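Local coordinates for insecticidal protein (Brevibacillus laterosporus, PDB 7ML9) that is an insecticidal protein active against the western corn rootworm and probably acts by forming a beta-barrel pore in membranes, at residues A[91-95]-A[152-158]; A[137-143]-A[272-278]; A[170-174]-A[217-221]. All coordinates share one frame; numbering follows the deposited sequence.

Interaction 1. Residues A[91-95]-A[152-158]; sequences AWATL and TTATMKF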
ATOM      1  N   ALA A  91      -9.770   3.882  -9.758  1.00 24.53           N
ATOM      2  CA  ALA A  91      -8.485   3.466  -9.219  1.00 20.22           C
ATOM      3  C   ALA A  91      -8.651   3.221  -7.724  1.00 30.32           C
ATOM      4  O   ALA A  91      -9.379   3.954  -7.052  1.00 31.61           O
ATOM      5  CB  ALA A  91      -7.401   4.506  -9.482  1.00 20.80           C
ATOM      6  N   TRP A  92      -7.996   2.179  -7.218  1.00 24.76           N
ATOM      7  CA  TRP A  92      -8.155   1.802  -5.819  1.00 25.22           C
ATOM      8  C   TRP A  92      -6.908   1.058  -5.364  1.00 28.50           C
ATOM      9  O   TRP A  92      -6.047   0.690  -6.168  1.00 24.03           O
ATOM     10  CB  TRP A  92      -9.435   0.977  -5.599  1.00 23.81           C
ATOM     11  CG  TRP A  92      -9.456  -0.417  -6.186  1.00 26.67           C
ATOM     12  CD1 TRP A  92      -9.239  -1.594  -5.519  1.00 24.57           C
ATOM     13  CD2 TRP A  92      -9.763  -0.782  -7.545  1.00 24.80           C
ATOM     14  NE1 TRP A  92      -9.374  -2.664  -6.378  1.00 26.38           N
ATOM     15  CE2 TRP A  92      -9.695  -2.193  -7.626  1.00 24.88           C
ATOM     16  CE3 TRP A  92     -10.080  -0.053  -8.697  1.00 25.40           C
ATOM     17  CZ2 TRP A  92      -9.922  -2.888  -8.820  1.00 24.09           C
ATOM     18  CZ3 TRP A  92     -10.307  -0.743  -9.879  1.00 26.85           C
ATOM     19  CH2 TRP A  92     -10.223  -2.144  -9.931  1.00 25.95           C
ATOM     20  N   ALA A  93      -6.805   0.850  -4.054  1.00 25.06           N
ATOM     21  CA  ALA A  93      -5.644   0.184  -3.481  1.00 20.64           C
ATOM     22  C   ALA A  93      -6.107  -0.659  -2.311  1.00 30.74           C
ATOM     23  O   ALA A  93      -6.969  -0.234  -1.535  1.00 30.71           O
ATOM     24  CB  ALA A  93      -4.578   1.189  -3.041  1.00 24.82           C
ATOM     25  N   THR A  94      -5.583  -1.873  -2.221  1.00 28.78           N
ATOM     26  CA  THR A  94      -6.017  -2.814  -1.205  1.00 31.79           C
ATOM     27  C   THR A  94      -4.802  -3.418  -0.524  1.00 32.05           C
ATOM     28  O   THR A  94      -3.720  -3.531  -1.111  1.00 25.18           O
ATOM     29  CB  THR A  94      -6.910  -3.934  -1.780  1.00 32.09           C
ATOM     30  OG1 THR A  94      -6.126  -4.820  -2.586  1.00 40.31           O
ATOM     31  CG2 THR A  94      -8.018  -3.344  -2.627  1.00 28.55           C
ATOM     32  N   LEU A  95      -5.003  -3.799   0.732  1.00 33.03           N
ATOM     33  CA  LEU A  95      -3.959  -4.451   1.498  1.00 34.65           C
ATOM     34  C   LEU A  95      -3.624  -5.793   0.868  1.00 37.66           C
ATOM     35  O   LEU A  95      -4.512  -6.551   0.471  1.00 38.96           O
ATOM     36  CB  LEU A  95      -4.416  -4.636   2.945  1.00 32.03           C
ATOM     37  CG  LEU A  95      -3.367  -5.213   3.884  1.00 35.77           C
ATOM     38  CD1 LEU A  95      -2.248  -4.213   4.082  1.00 29.95           C
ATOM     39  CD2 LEU A  95      -4.026  -5.577   5.201  1.00 33.12           C
ATOM     40  N   THR A 152      -3.005  10.002 -10.643  1.00 24.47           N
ATOM     41  CA  THR A 152      -3.914   8.995 -10.119  1.00 27.38           C
ATOM     42  C   THR A 152      -3.454   8.642  -8.713  1.00 29.00           C
ATOM     43  O   THR A 152      -2.265   8.385  -8.491  1.00 25.39           O
ATOM     44  CB  THR A 152      -3.935   7.749 -11.024  1.00 32.18           C
ATOM     45  OG1 THR A 152      -4.402   8.122 -12.328  1.00 32.23           O
ATOM     46  CG2 THR A 152      -4.837   6.661 -10.453  1.00 23.38           C
ATOM     47  N   THR A 153      -4.390   8.678  -7.770  1.00 29.56           N
ATOM     48  CA  THR A 153      -4.122   8.407  -6.365  1.00 30.13           C
ATOM     49  C   THR A 153      -5.198   7.477  -5.841  1.00 25.39           C
ATOM     50  O   THR A 153      -6.305   7.394  -6.386  1.00 34.05           O
ATOM     51  CB  THR A 153      -4.112   9.685  -5.488  1.00 32.92           C
ATOM     52  OG1 THR A 153      -5.381  10.344  -5.575  1.00 39.75           O
ATOM     53  CG2 THR A 153      -3.017  10.638  -5.903  1.00 32.63           C
ATOM     54  N   ALA A 154      -4.862   6.774  -4.763  1.00 25.51           N
ATOM     55  CA  ALA A 154      -5.837   5.928  -4.099  1.00 27.36           C
ATOM     56  C   ALA A 154      -5.398   5.757  -2.652  1.00 26.62           C
ATOM     57  O   ALA A 154      -4.201   5.650  -2.365  1.00 21.60           O
ATOM     58  CB  ALA A 154      -5.990   4.558  -4.779  1.00 27.48           C
ATOM     59  N   THR A 155      -6.377   5.720  -1.761  1.00 29.66           N
ATOM     60  CA  THR A 155      -6.132   5.579  -0.335  1.00 29.94           C
ATOM     61  C   THR A 155      -6.334   4.134   0.075  1.00 26.71           C
ATOM     62  O   THR A 155      -7.322   3.500  -0.310  1.00 30.85           O
ATOM     63  CB  THR A 155      -7.058   6.492   0.461  1.00 29.34           C
ATOM     64  OG1 THR A 155      -6.721   7.845   0.141  1.00 31.58           O
ATOM     65  CG2 THR A 155      -6.888   6.249   1.964  1.00 32.95           C
ATOM     66  N   MET A 156      -5.384   3.612   0.834  1.00 27.07           N
ATOM     67  CA  MET A 156      -5.443   2.249   1.325  1.00 31.51           C
ATOM     68  C   MET A 156      -5.522   2.269   2.843  1.00 35.36           C
ATOM     69  O   MET A 156      -4.782   3.006   3.495  1.00 29.38           O
ATOM     70  CB  MET A 156      -4.224   1.453   0.884  1.00 27.21           C
ATOM     71  CG  MET A 156      -4.457  -0.017   1.036  1.00 36.20           C
ATOM     72  SD  MET A 156      -2.938  -0.864   1.409  1.00 56.90           S
ATOM     73  CE  MET A 156      -2.415  -0.010   2.869  1.00 29.82           C
ATOM     74  N   LYS A 157      -6.417   1.457   3.395  1.00 37.32           N
ATOM     75  CA  LYS A 157      -6.589   1.327   4.835  1.00 40.61           C
ATOM     76  C   LYS A 157      -6.101  -0.034   5.305  1.00 41.11           C
ATOM     77  O   LYS A 157      -6.270  -1.041   4.614  1.00 39.62           O
ATOM     78  CB  LYS A 157      -8.051   1.519   5.239  1.00 42.71           C
ATOM     79  CG  LYS A 157      -8.628   2.857   4.815  1.00 52.52           C
ATOM     80  CD  LYS A 157     -10.137   2.777   4.576  1.00 64.22           C
ATOM     81  CE  LYS A 157     -10.832   1.806   5.521  1.00 62.78           C
ATOM     82  NZ  LYS A 157     -10.594   2.142   6.954  1.00 69.37           N
ATOM     83  N   PHE A 158      -5.503  -0.059   6.488  1.00 36.07           N
ATOM     84  CA  PHE A 158      -4.960  -1.275   7.058  1.00 29.29           C
ATOM     85  C   PHE A 158      -5.155  -1.238   8.564  1.00 42.70           C
ATOM     86  O   PHE A 158      -5.162  -0.157   9.164  1.00 34.61           O
ATOM     87  CB  PHE A 158      -3.468  -1.439   6.725  1.00 33.56           C
ATOM     88  CG  PHE A 158      -2.631  -0.218   7.020  1.00 33.40           C
ATOM     89  CD1 PHE A 158      -2.625   0.867   6.153  1.00 34.20           C
ATOM     90  CD2 PHE A 158      -1.835  -0.165   8.153  1.00 37.04           C
ATOM     91  CE1 PHE A 158      -1.846   1.983   6.412  1.00 32.61           C
ATOM     92  CE2 PHE A 158      -1.050   0.953   8.422  1.00 34.83           C
ATOM     93  CZ  PHE A 158      -1.055   2.028   7.553  1.00 34.47           C
TER
HETATM   94  O   HOH W   1      -8.521   2.895  -2.682  1.00 28.97           O
HETATM   95  O   HOH W   2      -8.181   0.011   1.114  1.00 40.59           O
HETATM   96  O   HOH W   3      -7.268  -2.134   2.123  1.00 40.24           O
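Met156 sets CG opposite its own backbone N (chi1 -164°) and then bends at its next two torsions, which lays the thioether along the backbone of 91-95, while Leu95 makes the same first choice (chi1 -175°) and carries CD1 across to Phe158. CG of Met156 lies 3.6 Å from Ala93 O, and SD comes within 3.7 Å of Leu95 N, resting against the Thr94-Leu95 peptide. The unbranched, flexible chain of methionine suits this place because it can lie along a peptide. At one end the side chains of Leu95 and Phe158 are roughly perpendicular, with Leu95 CD1 4.0 Å from Phe158 CB. In the middle the strands meet through small aliphatic carbons: Ala93 CB sits between two residues of the other strand, 4.0 Å from Ala154 CB and 3.9 Å from Met156 CB. Alanine fits here, for its single carbon allows the two backbones to come close. The tightest touch is at the far end, where Ala91 CB and Thr152 CG2 are 3.5 Å apart.

The strands run nearly parallel, at 23°, yet water joins their backbones. One water accepts from Ala93 N and donates to Thr155 O; a second donates to Ala93 O and accepts from Lys157 N; a third links Leu95 N to Lys157 O. The axes of the two short strands come no nearer than 5.4 Å, and waters take the place of direct rungs.

Strand 91-95 bonds on its other edge to strand 201-229, where Trp92 stacks on Tyr220. Strand 153-160 pairs with 165-172; in this hairpin Ala154 and Met156 face the large sheet and Thr155 and Lys157 face outward, consistent with the membrane-inserting hairpin of aerolysin-type toxins. Met156 and Phe158 both reach Phe275 of strand 266-289.

Interaction 2. Residues A[137-143]-A[272-278]; sequences STSNTTT and QGTFKSN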
ATOM      1  N   SER A 137       4.086   8.024  12.619  1.00 25.80           N
ATOM      2  CA  SER A 137       4.505   8.209  11.242  1.00 24.77           C
ATOM      3  C   SER A 137       3.893   7.108  10.394  1.00 31.45           C
ATOM      4  O   SER A 137       3.857   5.949  10.812  1.00 24.06           O
ATOM      5  CB  SER A 137       6.033   8.173  11.115  1.00 21.50           C
ATOM      6  OG  SER A 137       6.460   8.789   9.919  1.00 40.01           O
ATOM      7  N   THR A 138       3.396   7.478   9.216  1.00 27.03           N
ATOM      8  CA  THR A 138       2.986   6.519   8.195  1.00 27.83           C
ATOM      9  C   THR A 138       3.650   6.921   6.892  1.00 30.81           C
ATOM     10  O   THR A 138       3.551   8.083   6.486  1.00 30.78           O
ATOM     11  CB  THR A 138       1.474   6.498   8.005  1.00 31.60           C
ATOM     12  OG1 THR A 138       0.834   6.106   9.223  1.00 32.06           O
ATOM     13  CG2 THR A 138       1.101   5.516   6.891  1.00 30.09           C
ATOM     14  N   SER A 139       4.337   5.985   6.243  1.00 25.26           N
ATOM     15  CA  SER A 139       4.917   6.287   4.946  1.00 27.81           C
ATOM     16  C   SER A 139       4.610   5.164   3.959  1.00 30.21           C
ATOM     17  O   SER A 139       4.313   4.023   4.338  1.00 20.53           O
ATOM     18  CB  SER A 139       6.429   6.550   5.041  1.00 27.20           C
ATOM     19  OG  SER A 139       7.145   5.415   5.466  1.00 41.59           O
ATOM     20  N   ASN A 140       4.650   5.510   2.675  1.00 25.21           N
ATOM     21  CA  ASN A 140       4.443   4.524   1.626  1.00 18.69           C
ATOM     22  C   ASN A 140       5.407   4.822   0.484  1.00 26.95           C
ATOM     23  O   ASN A 140       5.962   5.919   0.384  1.00 27.30           O
ATOM     24  CB  ASN A 140       2.968   4.496   1.190  1.00 18.41           C
ATOM     25  CG  ASN A 140       2.571   5.677   0.297  1.00 23.46           C
ATOM     26  OD1 ASN A 140       3.270   6.013  -0.653  1.00 28.19           O
ATOM     27  ND2 ASN A 140       1.418   6.279   0.584  1.00 23.39           N
ATOM     28  N   THR A 141       5.627   3.812  -0.359  1.00 22.40           N
ATOM     29  CA  THR A 141       6.429   3.942  -1.570  1.00 22.21           C
ATOM     30  C   THR A 141       5.719   3.192  -2.686  1.00 25.04           C
ATOM     31  O   THR A 141       5.283   2.057  -2.482  1.00 22.31           O
ATOM     32  CB  THR A 141       7.841   3.368  -1.388  1.00 29.91           C
ATOM     33  OG1 THR A 141       8.558   4.129  -0.407  1.00 34.05           O
ATOM     34  CG2 THR A 141       8.605   3.412  -2.706  1.00 29.74           C
ATOM     35  N   THR A 142       5.586   3.821  -3.847  1.00 24.18           N
ATOM     36  CA  THR A 142       5.067   3.115  -5.013  1.00 23.55           C
ATOM     37  C   THR A 142       6.225   2.373  -5.665  1.00 23.19           C
ATOM     38  O   THR A 142       7.162   2.995  -6.180  1.00 21.69           O
ATOM     39  CB  THR A 142       4.403   4.087  -5.975  1.00 24.90           C
ATOM     40  OG1 THR A 142       3.289   4.706  -5.317  1.00 20.86           O
ATOM     41  CG2 THR A 142       3.905   3.326  -7.218  1.00 19.41           C
ATOM     42  N   THR A 143       6.193   1.043  -5.599  1.00 19.50           N
ATOM     43  CA  THR A 143       7.320   0.242  -6.055  1.00 22.33           C
ATOM     44  C   THR A 143       7.141  -0.269  -7.481  1.00 23.62           C
ATOM     45  O   THR A 143       8.131  -0.438  -8.196  1.00 21.22           O
ATOM     46  CB  THR A 143       7.538  -0.953  -5.109  1.00 22.67           C
ATOM     47  OG1 THR A 143       6.319  -1.693  -4.984  1.00 21.99           O
ATOM     48  CG2 THR A 143       7.967  -0.467  -3.693  1.00 22.59           C
ATOM     49  N   GLN A 272       1.989  -1.947  -7.491  1.00 16.83           N
ATOM     50  CA  GLN A 272       2.329  -2.371  -6.136  1.00 16.31           C
ATOM     51  C   GLN A 272       2.937  -1.219  -5.350  1.00 16.29           C
ATOM     52  O   GLN A 272       3.638  -0.367  -5.903  1.00 15.31           O
ATOM     53  CB  GLN A 272       3.338  -3.525  -6.131  1.00 20.91           C
ATOM     54  CG  GLN A 272       2.740  -4.892  -5.923  1.00 36.31           C
ATOM     55  CD  GLN A 272       3.768  -5.993  -6.115  1.00 44.08           C
ATOM     56  OE1 GLN A 272       3.538  -6.960  -6.855  1.00 44.62           O
ATOM     57  NE2 GLN A 272       4.915  -5.854  -5.442  1.00 31.48           N
ATOM     58  N   GLY A 273       2.720  -1.248  -4.032  1.00 19.97           N
ATOM     59  CA  GLY A 273       3.411  -0.342  -3.136  1.00 19.80           C
ATOM     60  C   GLY A 273       3.769  -1.032  -1.830  1.00 21.38           C
ATOM     61  O   GLY A 273       3.379  -2.179  -1.576  1.00 19.12           O
ATOM     62  N   THR A 274       4.553  -0.322  -1.017  1.00 22.13           N
ATOM     63  CA  THR A 274       4.875  -0.742   0.340  1.00 19.16           C
ATOM     64  C   THR A 274       4.415   0.341   1.305  1.00 21.59           C
ATOM     65  O   THR A 274       4.145   1.476   0.905  1.00 17.17           O
ATOM     66  CB  THR A 274       6.385  -0.993   0.535  1.00 22.70           C
ATOM     67  OG1 THR A 274       7.131   0.169   0.142  1.00 26.44           O
ATOM     68  CG2 THR A 274       6.852  -2.195  -0.265  1.00 23.55           C
ATOM     69  N   PHE A 275       4.303  -0.016   2.583  1.00 20.59           N
ATOM     70  CA  PHE A 275       3.963   0.986   3.591  1.00 19.58           C
ATOM     71  C   PHE A 275       4.575   0.589   4.926  1.00 19.05           C
ATOM     72  O   PHE A 275       4.935  -0.568   5.153  1.00 19.82           O
ATOM     73  CB  PHE A 275       2.449   1.158   3.755  1.00 18.00           C
ATOM     74  CG  PHE A 275       1.778  -0.036   4.378  1.00 25.26           C
ATOM     75  CD1 PHE A 275       1.341  -1.086   3.585  1.00 19.92           C
ATOM     76  CD2 PHE A 275       1.598  -0.116   5.757  1.00 26.22           C
ATOM     77  CE1 PHE A 275       0.729  -2.195   4.149  1.00 28.01           C
ATOM     78  CE2 PHE A 275       0.993  -1.220   6.330  1.00 24.80           C
ATOM     79  CZ  PHE A 275       0.551  -2.263   5.526  1.00 28.87           C
ATOM     80  N   LYS A 276       4.682   1.569   5.814  1.00 21.36           N
ATOM     81  CA  LYS A 276       5.111   1.280   7.178  1.00 20.75           C
ATOM     82  C   LYS A 276       4.514   2.333   8.096  1.00 24.81           C
ATOM     83  O   LYS A 276       4.152   3.429   7.656  1.00 21.80           O
ATOM     84  CB  LYS A 276       6.632   1.249   7.301  1.00 25.52           C
ATOM     85  CG  LYS A 276       7.303   2.543   6.930  1.00 29.77           C
ATOM     86  CD  LYS A 276       8.798   2.446   7.149  1.00 34.43           C
ATOM     87  CE  LYS A 276       9.515   3.658   6.572  1.00 44.54           C
ATOM     88  NZ  LYS A 276      10.643   4.110   7.431  1.00 55.68           N
ATOM     89  N   SER A 277       4.411   1.990   9.380  1.00 22.10           N
ATOM     90  CA  SER A 277       3.751   2.872  10.332  1.00 18.64           C
ATOM     91  C   SER A 277       4.263   2.549  11.730  1.00 24.42           C
ATOM     92  O   SER A 277       4.626   1.406  12.015  1.00 22.17           O
ATOM     93  CB  SER A 277       2.237   2.708  10.249  1.00 23.39           C
ATOM     94  OG  SER A 277       1.556   3.748  10.909  1.00 31.49           O
ATOM     95  N   ASN A 278       4.316   3.569  12.592  1.00 23.03           N
ATOM     96  CA  ASN A 278       4.728   3.358  13.978  1.00 19.90           C
ATOM     97  C   ASN A 278       3.823   4.144  14.921  1.00 28.52           C
ATOM     98  O   ASN A 278       3.220   5.159  14.551  1.00 24.85           O
ATOM     99  CB  ASN A 278       6.180   3.746  14.205  1.00 26.39           C
ATOM    100  CG  ASN A 278       6.391   5.241  14.110  1.00 38.04           C
ATOM    101  OD1 ASN A 278       6.563   5.774  13.012  1.00 30.86           O
ATOM    102  ND2 ASN A 278       6.365   5.932  15.254  1.00 32.27           N
TER
HETATM  103  O   HOH W   4       6.381  -4.099  -3.498  1.00 33.06           O
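Lys276 and Ser139 face each other as an antiparallel hydrogen-bonded pair, and the lysine chain can be followed past the serine hydroxyl. CB of Lys276 leaves on the face shared with Thr274 and Asn278; chi1 of 60° sets CG between the backbone N and the carbonyl carbon, where it lies 3.2 Å from Ser139 OG. CD passes the same oxygen at a greater distance, and CE returns to 3.2 Å from it. The aliphatic stem therefore runs alongside a small polar group, and the exposed ammonium is carried beyond it. Beneath, Ser139 N donates to Lys276 O and Lys276 N to Ser139 O, each 2.9 Å long.

This is an antiparallel ladder in the elongated sheet of an aerolysin/ETX-MTX2-type toxin, rich in serine and threonine, whose short branched or hydroxylated side chains suit extended strands. Thr141 and Thr274 form the next hydrogen-bonded pair. Thr274 N lies in the carbonyl plane of Thr141 O, whereas Thr141 N sits 38° out of the plane of Thr274 O.

On the opposite face Thr138 OG1 and Ser277 OG share a hydrogen bond of 3.0 Å. Phe275 and Asn140 also point there; the amide of Asn140 turns away to Thr169 and Glu170. At Thr143, where the chain of 137-143 turns a corner, Thr143 N donates to Gln272 O, and a water joins Thr143 OG1 to Gln272 NE2.

Interaction 3. Residues A[170-174]-A[217-221]; sequences EYNFQ and ANLYA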
ATOM      1  N   GLU A 170      -2.132   7.245   1.370  1.00 24.75           N
ATOM      2  CA  GLU A 170      -2.549   7.579   0.013  1.00 29.64           C
ATOM      3  C   GLU A 170      -1.385   7.359  -0.944  1.00 29.24           C
ATOM      4  O   GLU A 170      -0.325   7.982  -0.800  1.00 25.01           O
ATOM      5  CB  GLU A 170      -3.054   9.020  -0.082  1.00 31.78           C
ATOM      6  CG  GLU A 170      -3.636   9.345  -1.453  1.00 36.74           C
ATOM      7  CD  GLU A 170      -4.272  10.721  -1.522  1.00 54.12           C
ATOM      8  OE1 GLU A 170      -3.678  11.677  -0.978  1.00 54.80           O
ATOM      9  OE2 GLU A 170      -5.372  10.837  -2.114  1.00 54.37           O
ATOM     10  N   TYR A 171      -1.580   6.463  -1.907  1.00 24.52           N
ATOM     11  CA  TYR A 171      -0.570   6.186  -2.913  1.00 20.77           C
ATOM     12  C   TYR A 171      -0.753   7.116  -4.100  1.00 22.07           C
ATOM     13  O   TYR A 171      -1.880   7.360  -4.539  1.00 26.07           O
ATOM     14  CB  TYR A 171      -0.667   4.736  -3.402  1.00 17.56           C
ATOM     15  CG  TYR A 171      -0.110   3.743  -2.431  1.00 17.78           C
ATOM     16  CD1 TYR A 171       1.235   3.427  -2.434  1.00 17.77           C
ATOM     17  CD2 TYR A 171      -0.930   3.137  -1.496  1.00 22.36           C
ATOM     18  CE1 TYR A 171       1.749   2.522  -1.533  1.00 20.37           C
ATOM     19  CE2 TYR A 171      -0.426   2.235  -0.594  1.00 25.34           C
ATOM     20  CZ  TYR A 171       0.908   1.935  -0.615  1.00 21.47           C
ATOM     21  OH  TYR A 171       1.415   1.028   0.286  1.00 23.08           O
ATOM     22  N   ASN A 172       0.355   7.636  -4.606  1.00 24.62           N
ATOM     23  CA  ASN A 172       0.404   8.201  -5.945  1.00 29.36           C
ATOM     24  C   ASN A 172       0.966   7.131  -6.874  1.00 21.94           C
ATOM     25  O   ASN A 172       2.047   6.590  -6.620  1.00 22.19           O
ATOM     26  CB  ASN A 172       1.258   9.469  -5.991  1.00 33.80           C
ATOM     27  CG  ASN A 172       1.168  10.183  -7.328  1.00 41.59           C
ATOM     28  OD1 ASN A 172       1.337   9.572  -8.386  1.00 31.26           O
ATOM     29  ND2 ASN A 172       0.881  11.483  -7.288  1.00 42.67           N
ATOM     30  N   PHE A 173       0.234   6.843  -7.956  1.00 28.33           N
ATOM     31  CA  PHE A 173       0.547   5.685  -8.790  1.00 25.09           C
ATOM     32  C   PHE A 173       1.822   5.854  -9.606  1.00 21.35           C
ATOM     33  O   PHE A 173       2.277   4.876 -10.205  1.00 26.73           O
ATOM     34  CB  PHE A 173      -0.631   5.370  -9.719  1.00 23.58           C
ATOM     35  CG  PHE A 173      -1.772   4.629  -9.050  1.00 23.05           C
ATOM     36  CD1 PHE A 173      -2.009   4.735  -7.683  1.00 27.02           C
ATOM     37  CD2 PHE A 173      -2.612   3.823  -9.799  1.00 24.96           C
ATOM     38  CE1 PHE A 173      -3.066   4.050  -7.079  1.00 26.10           C
ATOM     39  CE2 PHE A 173      -3.666   3.134  -9.210  1.00 25.14           C
ATOM     40  CZ  PHE A 173      -3.895   3.243  -7.841  1.00 27.68           C
ATOM     41  N   GLN A 174       2.426   7.038  -9.653  1.00 22.39           N
ATOM     42  CA  GLN A 174       3.662   7.169 -10.415  1.00 26.07           C
ATOM     43  C   GLN A 174       4.790   6.395  -9.747  1.00 34.07           C
ATOM     44  O   GLN A 174       4.943   6.429  -8.518  1.00 32.36           O
ATOM     45  CB  GLN A 174       4.061   8.635 -10.571  1.00 32.66           C
ATOM     46  CG  GLN A 174       5.402   8.833 -11.288  1.00 37.20           C
ATOM     47  CD  GLN A 174       5.895  10.280 -11.264  1.00 55.32           C
ATOM     48  OE1 GLN A 174       5.124  11.219 -11.483  1.00 51.90           O
ATOM     49  NE2 GLN A 174       7.187  10.458 -11.006  1.00 54.78           N
ATOM     50  N   ALA A 217       0.898  -3.232  -0.662  1.00 21.78           N
ATOM     51  CA  ALA A 217      -0.380  -2.820  -1.201  1.00 23.16           C
ATOM     52  C   ALA A 217      -0.447  -3.224  -2.668  1.00 20.70           C
ATOM     53  O   ALA A 217       0.565  -3.173  -3.371  1.00 18.52           O
ATOM     54  CB  ALA A 217      -0.560  -1.313  -1.071  1.00 23.19           C
ATOM     55  N   ASN A 218      -1.634  -3.639  -3.113  1.00 19.82           N
ATOM     56  CA  ASN A 218      -1.930  -3.734  -4.540  1.00 25.36           C
ATOM     57  C   ASN A 218      -2.577  -2.436  -5.010  1.00 21.93           C
ATOM     58  O   ASN A 218      -3.506  -1.928  -4.373  1.00 24.82           O
ATOM     59  CB  ASN A 218      -2.862  -4.904  -4.834  1.00 21.85           C
ATOM     60  CG  ASN A 218      -2.242  -6.232  -4.522  1.00 31.70           C
ATOM     61  OD1 ASN A 218      -2.904  -7.114  -3.987  1.00 45.39           O
ATOM     62  ND2 ASN A 218      -0.965  -6.382  -4.833  1.00 29.21           N
ATOM     63  N   LEU A 219      -2.083  -1.903  -6.118  1.00 19.55           N
ATOM     64  CA  LEU A 219      -2.631  -0.714  -6.760  1.00 14.29           C
ATOM     65  C   LEU A 219      -3.341  -1.152  -8.038  1.00 24.34           C
ATOM     66  O   LEU A 219      -2.789  -1.950  -8.806  1.00 22.49           O
ATOM     67  CB  LEU A 219      -1.518   0.282  -7.082  1.00 16.66           C
ATOM     68  CG  LEU A 219      -0.539   0.544  -5.922  1.00 19.15           C
ATOM     69  CD1 LEU A 219       0.542   1.507  -6.367  1.00 18.14           C
ATOM     70  CD2 LEU A 219      -1.285   1.093  -4.731  1.00 22.70           C
ATOM     71  N   TYR A 220      -4.570  -0.675  -8.245  1.00 18.47           N
ATOM     72  CA  TYR A 220      -5.401  -1.135  -9.360  1.00 19.44           C
ATOM     73  C   TYR A 220      -5.967   0.064 -10.097  1.00 24.49           C
ATOM     74  O   TYR A 220      -6.373   1.051  -9.479  1.00 18.52           O
ATOM     75  CB  TYR A 220      -6.585  -2.014  -8.898  1.00 21.01           C
ATOM     76  CG  TYR A 220      -6.207  -3.327  -8.264  1.00 25.05           C
ATOM     77  CD1 TYR A 220      -5.727  -4.378  -9.025  1.00 20.58           C
ATOM     78  CD2 TYR A 220      -6.339  -3.522  -6.889  1.00 27.13           C
ATOM     79  CE1 TYR A 220      -5.392  -5.590  -8.452  1.00 24.66           C
ATOM     80  CE2 TYR A 220      -6.003  -4.730  -6.307  1.00 25.01           C
ATOM     81  CZ  TYR A 220      -5.532  -5.761  -7.090  1.00 29.62           C
ATOM     82  OH  TYR A 220      -5.186  -6.961  -6.512  1.00 31.92           O
ATOM     83  N   ALA A 221      -6.012  -0.015 -11.418  1.00 20.09           N
ATOM     84  CA  ALA A 221      -6.761   0.966 -12.186  1.00 16.12           C
ATOM     85  C   ALA A 221      -7.606   0.219 -13.205  1.00 22.74           C
ATOM     86  O   ALA A 221      -7.128  -0.732 -13.836  1.00 19.88           O
ATOM     87  CB  ALA A 221      -5.820   1.971 -12.865  1.00 21.91           C
TER
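The backbones of 170-174 and 217-221 stay well apart, 7.4 Å between the CA atoms of Phe173 and Leu219 at their nearest, and the gap is bridged by side chains, one of which also reaches a backbone carbonyl. Leu219 carries the contact, because two aromatic rings rest on different parts of it. Its CD2 lies over one face of the Tyr171 ring, 4.0 Å from the centroid and 24° off the normal, displaced toward the rim. Its CB lies over a face of the Phe173 ring in the same manner, 4.1 Å from that centroid. Both are CH-pi contacts, and leucine suits the place because it offers its CB to one ring and a branch methyl, CD2, to the other. The leucine side chain lies roughly perpendicular to that of Tyr171, whereas it runs antiparallel alongside that of Phe173.

Both aromatic residues place CG beside their backbone N and opposite the carbonyl carbon (chi1 -76° and -79°), and this sends the two rings across toward 217-221. The far end of Tyr171 reaches Ala217, whose CB is 3.3 Å from OH and 3.6 Å from CE2; a small residue leaves room for the phenol. The hydroxyl, buried here, makes a weak hydrogen bond to Thr274 O. Phe173 turns its edge to the other strand, with CE2 3.4 Å from Tyr220 O near the ring plane, so that the polarised C-H rim meets a carbonyl oxygen. At the end of the strand, Asn172 OD1 accepts from Gln174 N at 3.0 Å, an Asx turn that shapes the chain around Phe173.

Strand 165-172 is half of the hairpin with 153-160, probably the membrane-inserting one, and strand 201-229 belongs to the large sheet beside 86-115 and 266-289. Ala93 and Thr142 also touch Leu219, and Phe275 touches Tyr171.

How the interactions relate
Interactions 1 and 3 both join the hairpin of strands 153-160 and 165-172 to the large sheet, whereas interaction 2 is a ladder within that sheet. Interaction 3 is the buried one, made of rings and aliphatic carbons; interaction 1 is partly buried, apolar on its inner side and bridged by water along its margin; interaction 2 is also partly buried but relies on backbone and hydroxyl hydrogen bonds. Phe275 of interaction 2 is a shared aromatic meeting point, which Leu95 of interaction 1 also reaches. Ala154 O and Tyr171 N couple interactions 1 and 3 within the hairpin, while Thr142 OG1 and Asn140 ND2 bind the backbone oxygens of Asn172 and Glu170, tying interaction 2 to 3.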